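Local coordinates for methylmalonyl-CoA carboxyltransferase 12S subunit (PDB 1ON9), which transfers the carboxyl group of methylmalonyl-CoA to the biotin of the 1.3S subunit of transcarboxylase, forming propanoyl-CoA, at residues Lys156-Asn161 and Ala182-Ala187. Numbering follows the deposited sequence.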
# COMPACT_ATOMS: atom_id res chain seq x y z
N LYS E 156 6.54 -12.71 -27.49
CA LYS E 156 5.53 -11.81 -26.94
C LYS E 156 4.38 -12.59 -26.34
O LYS E 156 3.88 -12.26 -25.27
CB LYS E 156 5.02 -10.84 -28.02
CG LYS E 156 6.09 -9.86 -28.51
CD LYS E 156 5.49 -8.76 -29.38
CE LYS E 156 6.53 -7.71 -29.75
NZ LYS E 156 7.71 -8.29 -30.46
N MET E 157 3.95 -13.65 -27.02
CA MET E 157 2.86 -14.44 -26.49
C MET E 157 3.24 -15.15 -25.19
O MET E 157 2.44 -15.18 -24.25
CB MET E 157 2.38 -15.49 -27.49
CG MET E 157 1.09 -16.16 -27.03
SD MET E 157 0.56 -17.42 -28.16
CE MET E 157 0.43 -16.42 -29.71
N PHE E 158 4.44 -15.72 -25.13
CA PHE E 158 4.84 -16.43 -23.92
C PHE E 158 4.89 -15.47 -22.76
O PHE E 158 4.41 -15.76 -21.67
CB PHE E 158 6.22 -17.09 -24.06
CG PHE E 158 6.31 -18.08 -25.18
CD1 PHE E 158 5.17 -18.73 -25.65
CD2 PHE E 158 7.54 -18.36 -25.77
CE1 PHE E 158 5.25 -19.66 -26.70
CE2 PHE E 158 7.64 -19.28 -26.81
CZ PHE E 158 6.49 -19.93 -27.28
N PHE E 159 5.49 -14.31 -23.00
CA PHE E 159 5.59 -13.31 -21.94
C PHE E 159 4.18 -12.93 -21.46
O PHE E 159 3.95 -12.73 -20.27
CB PHE E 159 6.31 -12.07 -22.47
CG PHE E 159 6.57 -11.03 -21.42
CD1 PHE E 159 5.64 -10.02 -21.16
CD2 PHE E 159 7.73 -11.09 -20.66
CE1 PHE E 159 5.87 -9.07 -20.16
CE2 PHE E 159 7.98 -10.14 -19.65
CZ PHE E 159 7.04 -9.14 -19.39
N ALA E 160 3.26 -12.84 -22.41
CA ALA E 160 1.88 -12.49 -22.07
C ALA E 160 1.21 -13.61 -21.26
O ALA E 160 0.40 -13.32 -20.37
CB ALA E 160 1.08 -12.20 -23.37
N ASN E 161 1.51 -14.87 -21.57
CA ASN E 161 0.91 -15.98 -20.83
C ASN E 161 1.36 -15.91 -19.38
O ASN E 161 0.59 -16.18 -18.46
CB ASN E 161 1.35 -17.35 -21.37
CG ASN E 161 0.67 -17.73 -22.65
OD1 ASN E 161 1.33 -18.06 -23.62
ND2 ASN E 161 -0.67 -17.72 -22.66
N ALA E 182 5.72 -23.46 -30.20
CA ALA E 182 4.36 -22.95 -30.02
C ALA E 182 3.73 -23.62 -28.79
O ALA E 182 2.92 -23.01 -28.10
CB ALA E 182 3.51 -23.26 -31.27
N SER E 183 4.13 -24.87 -28.55
CA SER E 183 3.65 -25.69 -27.43
C SER E 183 3.85 -25.03 -26.08
O SER E 183 3.16 -25.35 -25.11
CB SER E 183 4.41 -27.02 -27.42
OG SER E 183 4.19 -27.72 -28.63
N TYR E 184 4.82 -24.14 -26.00
CA TYR E 184 5.09 -23.47 -24.75
C TYR E 184 3.98 -22.54 -24.31
O TYR E 184 3.82 -22.30 -23.12
CB TYR E 184 6.41 -22.73 -24.82
CG TYR E 184 7.59 -23.68 -24.83
CD1 TYR E 184 8.57 -23.60 -25.81
CD2 TYR E 184 7.72 -24.66 -23.85
CE1 TYR E 184 9.66 -24.47 -25.82
CE2 TYR E 184 8.79 -25.53 -23.84
CZ TYR E 184 9.76 -25.43 -24.84
OH TYR E 184 10.83 -26.31 -24.84
N SER E 185 3.22 -22.00 -25.25
CA SER E 185 2.13 -21.11 -24.83
C SER E 185 1.12 -21.95 -24.03
O SER E 185 0.76 -21.58 -22.92
CB SER E 185 1.46 -20.43 -26.03
OG SER E 185 0.39 -19.60 -25.58
N PRO E 186 0.63 -23.07 -24.60
CA PRO E 186 -0.32 -23.89 -23.85
C PRO E 186 0.28 -24.29 -22.50
O PRO E 186 -0.42 -24.31 -21.49
CB PRO E 186 -0.52 -25.10 -24.76
CG PRO E 186 -0.48 -24.48 -26.11
CD PRO E 186 0.72 -23.53 -26.00
N ALA E 187 1.58 -24.60 -22.48
CA ALA E 187 2.24 -25.00 -21.24
C ALA E 187 2.19 -23.89 -20.19
O ALA E 187 2.23 -24.17 -19.00
CB ALA E 187 3.72 -25.36 -21.49
O HOH W 1 -1.59 -17.31 -25.56
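S185 turns its hydroxyl to the carboxamide of N161, OG donating to OD1 over 2.7 Å. The C=O...O angle is 123° and the donor lies 20° off the carbonyl plane. A water completes a closed ring: it accepts from N161 ND2 at 3.1 Å and donates to S185 OG at 3.0 Å, so OD1 grips the serine directly and ND2 through the water, which favours this orientation of the amide. The S185 chi1 of 179° swings OG toward helix 147-164, where it also touches the sulfur of M157, SD to OG 3.4 Å. A leucine in place of N161 would probably leave S185 OG without its acceptor and the water without its donor. Beside this polar cluster, the F158 ring presents one face, toward its rim, to Y184 CB, 4.0 Å from the ring centroid, a CH-pi contact; the tyrosine ring itself leads away and meets F373 of a second subunit. S185 CB lies at the edge of the F158 ring, in its plane. The contact thus joins helix 147-164 to the short helix 184-188 in the N-terminal carboxyltransferase, crotonase-like half; M157 reaches helix 113-129, while Y137 of central strand 133-139 also hydrogen-bonds S185 OG.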